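Local coordinates for protein PTS system fructose-specific EIIB component (Bacillus subtilis, PDB 1BLE) that takes up a phosphoryl group on an active-site histidine from phospho-EIIA and passes it to fructose as the sugar is carried across the membrane, at residues Arg30-Asp36 with Lys57-Val63; Met66-His71 with Leu93-Pro99; Pro87-Val91 with Ala130-Leu134. All coordinates share one frame. Residues are numbered along the deposited sequence.

Contact 1. Residues Arg30-Asp36 with Lys57-Val63; sequences RIIVVSD and KASAVSV
Extended strands 30-34 and 57-61 run parallel, axes 4.7 Å apart and 12° off, in one-to-one register from Arg30-Lys57 to Val34-Val61. Arg30, Ile32, Val34, Lys57, Ser59 and Val61 are on one face, Ile31, Val33, Ala58 and Ala60 on the other. Lys57, Val61 and Arg30 bury the most surface. Lys57 O accepts from Ile31 N at 3.0 Å. Arg30 NH2 (chi1 p) lies 3.8 Å from Lys57 CD (chi1 m). Next come Ser59 N to Ile31 O at 3.1 Å and Val33 N to Ser59 O at 3.0 Å. Val61 ends the run, its N to Val33 O at 2.9 Å and its O to Ser35 N at 3.0 Å. Val61 CG2 meets Ile32 CG2 at 3.3 Å, and Met43 of the second subunit packs on both. This is the parallel edge of an open alpha/beta sheet: 57-61 is an outermost strand within this chain, and 30-34 also pairs with 79-84. Ser35 and Ser62 are N-caps; Ser35 OG also bonds Glu85. Main-chain bonds thus set the register largely independently of side-chain identity, and a few apolar contacts add to it. One side-chain bond, Val63 N to Asp36 OD1 at 3.2 Å, joins the chain ends just past the strands.

Contact 2. Residues Met66-His71 with Leu93-Pro99; sequences MAKAFH and LIEAGVP
Segment 66-71 is the C-terminal part of helix 63-71. Segment 93-99 finishes helix 88-94, leaves helical angles at Glu95 and turns through Gly97 into an extended Val98-Pro99. Gly97 has phi 96° and psi 28°, where a CB would jam against the preceding carbonyl. The backbones come closest at Ala67 and Ala96, CA to CA 5.7 Å. Met66 (chi1 t, chi2 p) points toward 93-99, and its CG lies 3.6 Å from Leu93 CD1. Both side chains also rest on Leu82 of strand 79-84. Ala67 CB meets Ala96 CB at 3.4 Å, and Ala67 CA is 3.7 Å from Val98 CG2. The contact thus joins two helices that each follow a parallel strand of an open alpha/beta sheet, and includes the connection from helix 88-94 towards strand 102-107. Phe70 (chi1 t) also points toward that connection. Val98 CG1 sits over its ring in a CH-pi contact, 3.5 Å from the centroid and 19° off the normal. Phe70 CE2 touches Pro99 CD at 3.3 Å, while Ile4 of strand 3-10 packs on Phe70 and Val98. His71 (chi1 m) closes the segment: its ND1 bonds weakly back to Ala67 O at 3.2 Å, and its NE2 lies 2.8 Å from Gly97 O.

Contact 3. Residues Pro87-Val91 with Ala130-Leu134; sequences PSDIV and AFETL
Segment 87-91 lies at the N-terminal end of helix 88-94, with Val91 N bonded to Pro87 O at 3.2 Å. Segment 130-134 is helical throughout and lies inside helix 125-136. The backbones approach at two places, Ser88 CA to Ala130 CA at 5.4 Å and Val91 CA to Leu134 CA at 6.8 Å. The closer approach is consistent with the small side chain of Ala130, whose CB lies 3.9 Å from Pro87 CB and 3.7 Å from Ser88 OG. Helices 88-94 and 125-136 pack side by side on the alpha/beta sheet. There Ile9 of strand 3-10 meets Pro87, Ile90 and Phe131, and Leu141 of strand 140-143 meets Phe131 and Leu134. Pro87 CG sits over the Phe131 ring in a CH-pi contact, 3.4 Å from the centroid and 19° off the normal. Leu134 (chi1 m, chi2 t) places CD1 3.9 Å from Pro87 CB and CD2 4.2 Å from Ile90 CG2. Val91 (chi1 t) reaches Leu134 CD2 with its CG2 at 3.7 Å and Thr133 CG2 at 3.9 Å.

How the contacts relate
Contact 1 closes before the others open, while contacts 2 and 3 cross along the chain. Contact 1 pairs two strands at the sheet edge, and strand 57-61 leads into helix 63-71. Contacts 1 and 2 have centres 12 Å apart; Val34 CG2 meets Met66 CG at 3.8 Å and Val63 CG1 meets Leu93 CA at 3.5 Å. Contacts 1 and 3, centres 18 Å apart, touch at Val63 CG2 and Asp89 O, 3.9 Å. Contacts 2 and 3, centres 14 Å apart, share helix 88-94, whose C-terminal end and following turn meet helix 63-71 in contact 2. His15, the residue that becomes phosphorylated, lies about 11 Å from Ile31, side chain to side chain. Contacts 2 and 3 lie away from it.

Contact 1. Residues Arg30-Asp36 with Lys57-Val63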
ATOM      1  N   ARG A  30      -3.648  -1.283  14.974  1.00 67.83           N
ATOM      2  CA  ARG A  30      -3.915  -1.719  13.606  1.00 67.01           C
ATOM      3  C   ARG A  30      -5.339  -2.111  13.225  1.00 63.54           C
ATOM      4  O   ARG A  30      -6.118  -2.526  14.076  1.00 62.18           O
ATOM      5  CB  ARG A  30      -3.011  -2.897  13.301  1.00 69.17           C
ATOM      6  CG  ARG A  30      -3.022  -3.927  14.380  1.00 69.59           C
ATOM      7  CD  ARG A  30      -1.814  -4.833  14.216  1.00 80.02           C
ATOM      8  NE  ARG A  30      -0.524  -4.199  14.539  1.00 80.66           N
ATOM      9  CZ  ARG A  30       0.645  -4.601  14.031  1.00 82.14           C
ATOM     10  NH1 ARG A  30       0.676  -5.620  13.161  1.00 80.82           N
ATOM     11  NH2 ARG A  30       1.786  -4.046  14.444  1.00 81.62           N
ATOM     12  N   ILE A  31      -5.642  -1.996  11.927  1.00 58.76           N
ATOM     13  CA  ILE A  31      -6.927  -2.355  11.346  1.00 53.43           C
ATOM     14  C   ILE A  31      -6.654  -3.474  10.363  1.00 51.25           C
ATOM     15  O   ILE A  31      -5.848  -3.328   9.460  1.00 49.63           O
ATOM     16  CB  ILE A  31      -7.526  -1.209  10.547  1.00 53.64           C
ATOM     17  CG1 ILE A  31      -7.908  -0.102  11.474  1.00 55.75           C
ATOM     18  CG2 ILE A  31      -8.812  -1.622   9.854  1.00 52.29           C
ATOM     19  CD1 ILE A  31      -8.545   1.006  10.714  1.00 64.17           C
ATOM     20  N   ILE A  32      -7.334  -4.590  10.513  1.00 48.89           N
ATOM     21  CA  ILE A  32      -7.104  -5.664   9.589  1.00 49.46           C
ATOM     22  C   ILE A  32      -8.402  -6.048   8.899  1.00 50.08           C
ATOM     23  O   ILE A  32      -9.429  -6.248   9.552  1.00 51.81           O
ATOM     24  CB  ILE A  32      -6.524  -6.873  10.321  1.00 48.40           C
ATOM     25  CG1 ILE A  32      -5.225  -6.484  11.005  1.00 50.68           C
ATOM     26  CG2 ILE A  32      -6.280  -8.000   9.360  1.00 44.16           C
ATOM     27  CD1 ILE A  32      -4.870  -7.400  12.141  1.00 55.90           C
ATOM     28  N   VAL A  33      -8.371  -6.092   7.573  1.00 50.45           N
ATOM     29  CA  VAL A  33      -9.558  -6.508   6.802  1.00 48.93           C
ATOM     30  C   VAL A  33      -9.403  -8.012   6.610  1.00 48.02           C
ATOM     31  O   VAL A  33      -8.359  -8.495   6.149  1.00 48.04           O
ATOM     32  CB  VAL A  33      -9.659  -5.769   5.428  1.00 45.60           C
ATOM     33  CG1 VAL A  33     -10.697  -6.405   4.545  1.00 44.96           C
ATOM     34  CG2 VAL A  33     -10.067  -4.363   5.660  1.00 42.42           C
ATOM     35  N   VAL A  34     -10.395  -8.760   7.068  1.00 46.77           N
ATOM     36  CA  VAL A  34     -10.335 -10.221   6.973  1.00 45.56           C
ATOM     37  C   VAL A  34     -11.329 -10.665   5.892  1.00 46.06           C
ATOM     38  O   VAL A  34     -12.532 -10.453   6.018  1.00 47.32           O
ATOM     39  CB  VAL A  34     -10.664 -10.866   8.365  1.00 43.40           C
ATOM     40  CG1 VAL A  34     -10.433 -12.336   8.355  1.00 43.16           C
ATOM     41  CG2 VAL A  34      -9.822 -10.232   9.468  1.00 40.52           C
ATOM     42  N   SER A  35     -10.816 -11.206   4.795  1.00 46.56           N
ATOM     43  CA  SER A  35     -11.672 -11.658   3.692  1.00 49.27           C
ATOM     44  C   SER A  35     -10.820 -12.392   2.708  1.00 51.35           C
ATOM     45  O   SER A  35      -9.818 -11.859   2.295  1.00 52.07           O
ATOM     46  CB  SER A  35     -12.336 -10.477   2.974  1.00 47.75           C
ATOM     47  OG  SER A  35     -12.708 -10.834   1.644  1.00 42.59           O
ATOM     48  N   ASP A  36     -11.229 -13.599   2.307  1.00 56.93           N
ATOM     49  CA  ASP A  36     -10.455 -14.390   1.336  1.00 58.74           C
ATOM     50  C   ASP A  36     -10.480 -13.742  -0.052  1.00 60.81           C
ATOM     51  O   ASP A  36      -9.434 -13.578  -0.660  1.00 63.03           O
ATOM     52  CB  ASP A  36     -10.948 -15.839   1.262  1.00 57.87           C
ATOM     53  CG  ASP A  36     -10.580 -16.670   2.504  1.00 58.16           C
ATOM     54  OD1 ASP A  36     -10.934 -16.273   3.640  1.00 55.65           O
ATOM     55  OD2 ASP A  36      -9.959 -17.743   2.333  1.00 57.05           O
ATOM     56  N   LYS A  57      -1.535   1.305  11.401  1.00 58.65           N
ATOM     57  CA  LYS A  57      -1.089   0.291  10.467  1.00 58.31           C
ATOM     58  C   LYS A  57      -2.350  -0.448  10.001  1.00 55.68           C
ATOM     59  O   LYS A  57      -3.294  -0.612  10.752  1.00 56.82           O
ATOM     60  CB  LYS A  57      -0.049  -0.635  11.140  1.00 61.11           C
ATOM     61  CG  LYS A  57       1.168   0.129  11.781  1.00 67.28           C
ATOM     62  CD  LYS A  57       2.122  -0.777  12.607  1.00 69.32           C
ATOM     63  CE  LYS A  57       3.010   0.027  13.590  1.00 71.20           C
ATOM     64  NZ  LYS A  57       2.213   0.739  14.662  1.00 72.39           N
ATOM     65  N   ALA A  58      -2.394  -0.810   8.729  1.00 52.20           N
ATOM     66  CA  ALA A  58      -3.538  -1.463   8.144  1.00 47.85           C
ATOM     67  C   ALA A  58      -3.077  -2.548   7.225  1.00 48.71           C
ATOM     68  O   ALA A  58      -2.055  -2.421   6.607  1.00 51.54           O
ATOM     69  CB  ALA A  58      -4.288  -0.482   7.368  1.00 43.03           C
ATOM     70  N   SER A  59      -3.827  -3.624   7.117  1.00 51.48           N
ATOM     71  CA  SER A  59      -3.437  -4.688   6.185  1.00 54.93           C
ATOM     72  C   SER A  59      -4.627  -5.579   5.899  1.00 52.81           C
ATOM     73  O   SER A  59      -5.615  -5.560   6.636  1.00 56.45           O
ATOM     74  CB  SER A  59      -2.268  -5.511   6.723  1.00 54.71           C
ATOM     75  OG  SER A  59      -2.738  -6.479   7.644  1.00 61.17           O
ATOM     76  N   ALA A  60      -4.580  -6.298   4.792  1.00 50.58           N
ATOM     77  CA  ALA A  60      -5.697  -7.179   4.449  1.00 50.00           C
ATOM     78  C   ALA A  60      -5.222  -8.617   4.311  1.00 50.16           C
ATOM     79  O   ALA A  60      -4.351  -8.940   3.508  1.00 52.24           O
ATOM     80  CB  ALA A  60      -6.396  -6.722   3.182  1.00 45.05           C
ATOM     81  N   VAL A  61      -5.786  -9.477   5.130  1.00 50.20           N
ATOM     82  CA  VAL A  61      -5.415 -10.865   5.110  1.00 51.21           C
ATOM     83  C   VAL A  61      -6.662 -11.725   4.931  1.00 53.94           C
ATOM     84  O   VAL A  61      -7.785 -11.216   4.934  1.00 54.75           O
ATOM     85  CB  VAL A  61      -4.715 -11.218   6.418  1.00 50.64           C
ATOM     86  CG1 VAL A  61      -3.369 -10.628   6.435  1.00 47.13           C
ATOM     87  CG2 VAL A  61      -5.534 -10.706   7.617  1.00 51.41           C
ATOM     88  N   SER A  62      -6.436 -13.024   4.764  1.00 57.15           N
ATOM     89  CA  SER A  62      -7.469 -14.046   4.596  1.00 61.28           C
ATOM     90  C   SER A  62      -7.839 -14.701   5.940  1.00 64.14           C
ATOM     91  O   SER A  62      -7.082 -14.611   6.909  1.00 65.57           O
ATOM     92  CB  SER A  62      -6.966 -15.129   3.647  1.00 61.25           C
ATOM     93  OG  SER A  62      -6.027 -16.003   4.265  1.00 59.59           O
ATOM     94  N   VAL A  63      -8.973 -15.400   5.981  1.00 66.74           N
ATOM     95  CA  VAL A  63      -9.412 -16.056   7.213  1.00 66.62           C
ATOM     96  C   VAL A  63      -8.346 -16.991   7.766  1.00 68.68           C
ATOM     97  O   VAL A  63      -8.185 -17.120   8.975  1.00 71.36           O
ATOM     98  CB  VAL A  63     -10.713 -16.815   7.001  1.00 65.36           C
ATOM     99  CG1 VAL A  63     -11.065 -17.642   8.249  1.00 63.81           C
ATOM    100  CG2 VAL A  63     -11.814 -15.806   6.695  1.00 62.75           C
TER

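Contact 2. Residues Met66-His71 with Leu93-Pro99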
ATOM      1  N   MET A  66      -5.279 -14.740   9.178  1.00 54.35           N
ATOM      2  CA  MET A  66      -5.762 -14.065  10.390  1.00 54.97           C
ATOM      3  C   MET A  66      -5.684 -15.055  11.537  1.00 55.58           C
ATOM      4  O   MET A  66      -5.086 -14.769  12.560  1.00 57.70           O
ATOM      5  CB  MET A  66      -7.201 -13.553  10.235  1.00 53.78           C
ATOM      6  CG  MET A  66      -7.679 -12.716  11.426  1.00 51.30           C
ATOM      7  SD  MET A  66      -6.567 -11.347  11.764  1.00 48.52           S
ATOM      8  CE  MET A  66      -6.428 -11.398  13.543  1.00 44.99           C
ATOM      9  N   ALA A  67      -6.220 -16.252  11.315  1.00 56.14           N
ATOM     10  CA  ALA A  67      -6.184 -17.337  12.299  1.00 53.42           C
ATOM     11  C   ALA A  67      -4.750 -17.509  12.762  1.00 52.14           C
ATOM     12  O   ALA A  67      -4.475 -17.448  13.965  1.00 52.43           O
ATOM     13  CB  ALA A  67      -6.672 -18.624  11.679  1.00 49.35           C
ATOM     14  N   LYS A  68      -3.827 -17.647  11.802  1.00 51.75           N
ATOM     15  CA  LYS A  68      -2.405 -17.847  12.125  1.00 51.30           C
ATOM     16  C   LYS A  68      -1.816 -16.684  12.863  1.00 53.27           C
ATOM     17  O   LYS A  68      -1.178 -16.891  13.882  1.00 54.74           O
ATOM     18  CB  LYS A  68      -1.553 -18.136  10.896  1.00 48.81           C
ATOM     19  N   ALA A  69      -2.109 -15.461  12.417  1.00 55.31           N
ATOM     20  CA  ALA A  69      -1.577 -14.256  13.068  1.00 55.30           C
ATOM     21  C   ALA A  69      -2.134 -14.050  14.473  1.00 55.39           C
ATOM     22  O   ALA A  69      -1.392 -13.724  15.386  1.00 53.67           O
ATOM     23  CB  ALA A  69      -1.826 -13.037  12.221  1.00 52.57           C
ATOM     24  N   PHE A  70      -3.424 -14.297  14.655  1.00 58.05           N
ATOM     25  CA  PHE A  70      -4.051 -14.119  15.950  1.00 61.02           C
ATOM     26  C   PHE A  70      -3.304 -14.811  17.059  1.00 64.11           C
ATOM     27  O   PHE A  70      -3.252 -14.317  18.188  1.00 64.54           O
ATOM     28  CB  PHE A  70      -5.465 -14.659  15.955  1.00 60.30           C
ATOM     29  CG  PHE A  70      -6.116 -14.559  17.287  1.00 63.08           C
ATOM     30  CD1 PHE A  70      -6.221 -13.325  17.923  1.00 65.38           C
ATOM     31  CD2 PHE A  70      -6.605 -15.682  17.932  1.00 64.69           C
ATOM     32  CE1 PHE A  70      -6.812 -13.202  19.185  1.00 64.90           C
ATOM     33  CE2 PHE A  70      -7.201 -15.569  19.198  1.00 64.86           C
ATOM     34  CZ  PHE A  70      -7.303 -14.323  19.822  1.00 63.14           C
ATOM     35  N   HIS A  71      -2.758 -15.982  16.740  1.00 67.53           N
ATOM     36  CA  HIS A  71      -2.024 -16.791  17.714  1.00 68.72           C
ATOM     37  C   HIS A  71      -0.515 -16.576  17.682  1.00 70.05           C
ATOM     38  O   HIS A  71       0.189 -16.965  18.614  1.00 71.96           O
ATOM     39  CB  HIS A  71      -2.363 -18.293  17.566  1.00 66.90           C
ATOM     40  CG  HIS A  71      -3.810 -18.617  17.800  1.00 66.82           C
ATOM     41  ND1 HIS A  71      -4.652 -19.030  16.794  1.00 67.48           N
ATOM     42  CD2 HIS A  71      -4.571 -18.525  18.916  1.00 66.25           C
ATOM     43  CE1 HIS A  71      -5.868 -19.175  17.265  1.00 67.95           C
ATOM     44  NE2 HIS A  71      -5.853 -18.874  18.557  1.00 66.97           N
ATOM     45  N   LEU A  93     -13.728 -17.608  10.524  1.00 59.61           N
ATOM     46  CA  LEU A  93     -12.582 -17.240  11.371  1.00 58.90           C
ATOM     47  C   LEU A  93     -12.647 -17.864  12.737  1.00 61.19           C
ATOM     48  O   LEU A  93     -11.608 -18.098  13.355  1.00 63.20           O
ATOM     49  CB  LEU A  93     -12.419 -15.712  11.520  1.00 52.26           C
ATOM     50  CG  LEU A  93     -11.254 -15.147  12.342  1.00 44.94           C
ATOM     51  CD1 LEU A  93      -9.898 -15.514  11.739  1.00 45.64           C
ATOM     52  CD2 LEU A  93     -11.415 -13.647  12.491  1.00 43.33           C
ATOM     53  N   ILE A  94     -13.860 -18.071  13.236  1.00 63.26           N
ATOM     54  CA  ILE A  94     -14.035 -18.679  14.557  1.00 66.38           C
ATOM     55  C   ILE A  94     -13.758 -20.183  14.478  1.00 69.20           C
ATOM     56  O   ILE A  94     -13.234 -20.775  15.416  1.00 68.56           O
ATOM     57  CB  ILE A  94     -15.432 -18.399  15.122  1.00 64.73           C
ATOM     58  CG1 ILE A  94     -15.555 -16.911  15.436  1.00 66.34           C
ATOM     59  CG2 ILE A  94     -15.666 -19.175  16.379  1.00 62.32           C
ATOM     60  CD1 ILE A  94     -16.976 -16.441  15.731  1.00 66.82           C
ATOM     61  N   GLU A  95     -14.035 -20.774  13.318  1.00 73.58           N
ATOM     62  CA  GLU A  95     -13.770 -22.185  13.091  1.00 76.78           C
ATOM     63  C   GLU A  95     -12.280 -22.377  12.767  1.00 77.87           C
ATOM     64  O   GLU A  95     -11.904 -23.328  12.079  1.00 82.07           O
ATOM     65  CB  GLU A  95     -14.612 -22.711  11.930  1.00 77.66           C
ATOM     66  CG  GLU A  95     -16.078 -22.523  12.121  1.00 83.97           C
ATOM     67  CD  GLU A  95     -16.877 -23.204  11.041  1.00 91.21           C
ATOM     68  OE1 GLU A  95     -16.362 -23.351   9.897  1.00 92.11           O
ATOM     69  OE2 GLU A  95     -18.028 -23.600  11.343  1.00 95.25           O
ATOM     70  N   ALA A  96     -11.458 -21.408  13.161  1.00 76.15           N
ATOM     71  CA  ALA A  96     -10.013 -21.481  12.963  1.00 73.20           C
ATOM     72  C   ALA A  96      -9.348 -21.217  14.339  1.00 71.58           C
ATOM     73  O   ALA A  96      -8.121 -21.257  14.480  1.00 72.30           O
ATOM     74  CB  ALA A  96      -9.552 -20.490  11.891  1.00 72.53           C
ATOM     75  N   GLY A  97     -10.185 -20.951  15.346  1.00 68.18           N
ATOM     76  CA  GLY A  97      -9.690 -20.757  16.697  1.00 69.99           C
ATOM     77  C   GLY A  97      -9.436 -19.363  17.213  1.00 70.51           C
ATOM     78  O   GLY A  97      -8.614 -19.181  18.113  1.00 72.62           O
ATOM     79  N   VAL A  98     -10.166 -18.389  16.679  1.00 68.69           N
ATOM     80  CA  VAL A  98     -10.020 -17.001  17.078  1.00 64.59           C
ATOM     81  C   VAL A  98     -11.344 -16.626  17.726  1.00 63.66           C
ATOM     82  O   VAL A  98     -12.344 -16.496  17.048  1.00 61.10           O
ATOM     83  CB  VAL A  98      -9.745 -16.082  15.839  1.00 61.90           C
ATOM     84  CG1 VAL A  98      -9.376 -14.687  16.293  1.00 60.55           C
ATOM     85  CG2 VAL A  98      -8.629 -16.666  14.966  1.00 60.75           C
ATOM     86  N   PRO A  99     -11.367 -16.458  19.054  1.00 65.03           N
ATOM     87  CA  PRO A  99     -12.609 -16.099  19.737  1.00 66.24           C
ATOM     88  C   PRO A  99     -13.016 -14.642  19.511  1.00 67.93           C
ATOM     89  O   PRO A  99     -12.238 -13.702  19.749  1.00 73.55           O
ATOM     90  CB  PRO A  99     -12.260 -16.338  21.210  1.00 64.50           C
ATOM     91  CG  PRO A  99     -10.868 -15.825  21.289  1.00 65.11           C
ATOM     92  CD  PRO A  99     -10.235 -16.423  19.998  1.00 67.27           C
TER

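Contact 3. Residues Pro87-Val91 with Ala130-Leu134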
ATOM      1  N   PRO A  87     -21.043 -11.829   7.476  1.00 54.91           N
ATOM      2  CA  PRO A  87     -20.997 -12.690   8.677  1.00 53.19           C
ATOM      3  C   PRO A  87     -20.431 -14.141   8.489  1.00 54.30           C
ATOM      4  O   PRO A  87     -20.119 -14.830   9.474  1.00 56.64           O
ATOM      5  CB  PRO A  87     -22.455 -12.733   9.118  1.00 49.37           C
ATOM      6  CG  PRO A  87     -23.120 -11.629   8.328  1.00 53.22           C
ATOM      7  CD  PRO A  87     -22.428 -11.625   7.039  1.00 52.87           C
ATOM      8  N   SER A  88     -20.253 -14.608   7.257  1.00 50.91           N
ATOM      9  CA  SER A  88     -19.741 -15.949   7.067  1.00 50.29           C
ATOM     10  C   SER A  88     -18.252 -16.021   7.336  1.00 51.65           C
ATOM     11  O   SER A  88     -17.763 -16.967   7.943  1.00 54.81           O
ATOM     12  CB  SER A  88     -20.057 -16.422   5.670  1.00 50.42           C
ATOM     13  OG  SER A  88     -21.405 -16.112   5.378  1.00 49.62           O
ATOM     14  N   ASP A  89     -17.506 -15.045   6.856  1.00 52.94           N
ATOM     15  CA  ASP A  89     -16.084 -15.045   7.101  1.00 51.03           C
ATOM     16  C   ASP A  89     -15.851 -14.925   8.623  1.00 50.69           C
ATOM     17  O   ASP A  89     -14.802 -15.322   9.091  1.00 50.99           O
ATOM     18  CB  ASP A  89     -15.427 -13.873   6.377  1.00 53.40           C
ATOM     19  CG  ASP A  89     -15.470 -14.001   4.874  1.00 54.02           C
ATOM     20  OD1 ASP A  89     -15.102 -15.068   4.357  1.00 61.59           O
ATOM     21  OD2 ASP A  89     -15.812 -13.006   4.202  1.00 53.95           O
ATOM     22  N   ILE A  90     -16.794 -14.361   9.389  1.00 49.80           N
ATOM     23  CA  ILE A  90     -16.598 -14.246  10.843  1.00 50.58           C
ATOM     24  C   ILE A  90     -16.731 -15.633  11.435  1.00 53.72           C
ATOM     25  O   ILE A  90     -16.018 -16.004  12.359  1.00 53.52           O
ATOM     26  CB  ILE A  90     -17.614 -13.352  11.543  1.00 48.00           C
ATOM     27  CG1 ILE A  90     -17.544 -11.911  11.030  1.00 47.34           C
ATOM     28  CG2 ILE A  90     -17.287 -13.328  12.996  1.00 48.36           C
ATOM     29  CD1 ILE A  90     -18.368 -10.918  11.856  1.00 43.96           C
ATOM     30  N   VAL A  91     -17.673 -16.391  10.880  1.00 58.74           N
ATOM     31  CA  VAL A  91     -17.918 -17.780  11.278  1.00 58.83           C
ATOM     32  C   VAL A  91     -16.667 -18.568  10.863  1.00 58.14           C
ATOM     33  O   VAL A  91     -16.050 -19.205  11.711  1.00 59.51           O
ATOM     34  CB  VAL A  91     -19.218 -18.343  10.597  1.00 58.56           C
ATOM     35  CG1 VAL A  91     -19.137 -19.864  10.431  1.00 58.82           C
ATOM     36  CG2 VAL A  91     -20.466 -17.918  11.403  1.00 53.89           C
ATOM     37  N   ALA A 130     -25.696 -17.387   8.686  1.00 65.34           N
ATOM     38  CA  ALA A 130     -24.478 -17.014   9.425  1.00 66.12           C
ATOM     39  C   ALA A 130     -24.716 -16.120  10.648  1.00 67.29           C
ATOM     40  O   ALA A 130     -24.022 -16.270  11.682  1.00 67.28           O
ATOM     41  CB  ALA A 130     -23.446 -16.415   8.499  1.00 64.22           C
ATOM     42  N   PHE A 131     -25.660 -15.176  10.534  1.00 65.07           N
ATOM     43  CA  PHE A 131     -26.005 -14.336  11.672  1.00 65.42           C
ATOM     44  C   PHE A 131     -26.615 -15.287  12.725  1.00 68.56           C
ATOM     45  O   PHE A 131     -26.411 -15.084  13.930  1.00 69.95           O
ATOM     46  CB  PHE A 131     -27.007 -13.241  11.296  1.00 62.51           C
ATOM     47  CG  PHE A 131     -26.378 -11.986  10.731  1.00 62.83           C
ATOM     48  CD1 PHE A 131     -25.313 -11.358  11.379  1.00 62.93           C
ATOM     49  CD2 PHE A 131     -26.876 -11.402   9.553  1.00 60.32           C
ATOM     50  CE1 PHE A 131     -24.762 -10.173  10.862  1.00 62.45           C
ATOM     51  CE2 PHE A 131     -26.334 -10.229   9.032  1.00 56.48           C
ATOM     52  CZ  PHE A 131     -25.282  -9.612   9.680  1.00 59.79           C
ATOM     53  N   GLU A 132     -27.351 -16.322  12.283  1.00 69.99           N
ATOM     54  CA  GLU A 132     -27.939 -17.304  13.214  1.00 70.81           C
ATOM     55  C   GLU A 132     -26.774 -17.998  13.919  1.00 68.40           C
ATOM     56  O   GLU A 132     -26.548 -17.793  15.124  1.00 69.06           O
ATOM     57  CB  GLU A 132     -28.796 -18.365  12.494  1.00 76.59           C
ATOM     58  CG  GLU A 132     -29.994 -17.855  11.652  1.00 84.03           C
ATOM     59  CD  GLU A 132     -31.240 -17.436  12.463  1.00 88.95           C
ATOM     60  OE1 GLU A 132     -31.110 -17.015  13.645  1.00 91.01           O
ATOM     61  OE2 GLU A 132     -32.362 -17.498  11.889  1.00 90.84           O
ATOM     62  N   THR A 133     -25.998 -18.759  13.148  1.00 62.35           N
ATOM     63  CA  THR A 133     -24.827 -19.456  13.682  1.00 61.06           C
ATOM     64  C   THR A 133     -24.016 -18.615  14.697  1.00 62.05           C
ATOM     65  O   THR A 133     -23.369 -19.145  15.582  1.00 60.26           O
ATOM     66  CB  THR A 133     -23.851 -19.795  12.554  1.00 59.53           C
ATOM     67  OG1 THR A 133     -24.525 -20.508  11.509  1.00 58.78           O
ATOM     68  CG2 THR A 133     -22.680 -20.591  13.077  1.00 55.81           C
ATOM     69  N   LEU A 134     -24.005 -17.300  14.503  1.00 65.69           N
ATOM     70  CA  LEU A 134     -23.247 -16.400  15.353  1.00 69.61           C
ATOM     71  C   LEU A 134     -23.871 -16.211  16.700  1.00 73.69           C
ATOM     72  O   LEU A 134     -23.180 -15.890  17.676  1.00 73.40           O
ATOM     73  CB  LEU A 134     -23.061 -15.058  14.667  1.00 67.65           C
ATOM     74  CG  LEU A 134     -22.042 -15.136  13.552  1.00 65.38           C
ATOM     75  CD1 LEU A 134     -22.032 -13.830  12.806  1.00 63.80           C
ATOM     76  CD2 LEU A 134     -20.691 -15.470  14.158  1.00 63.84           C
TER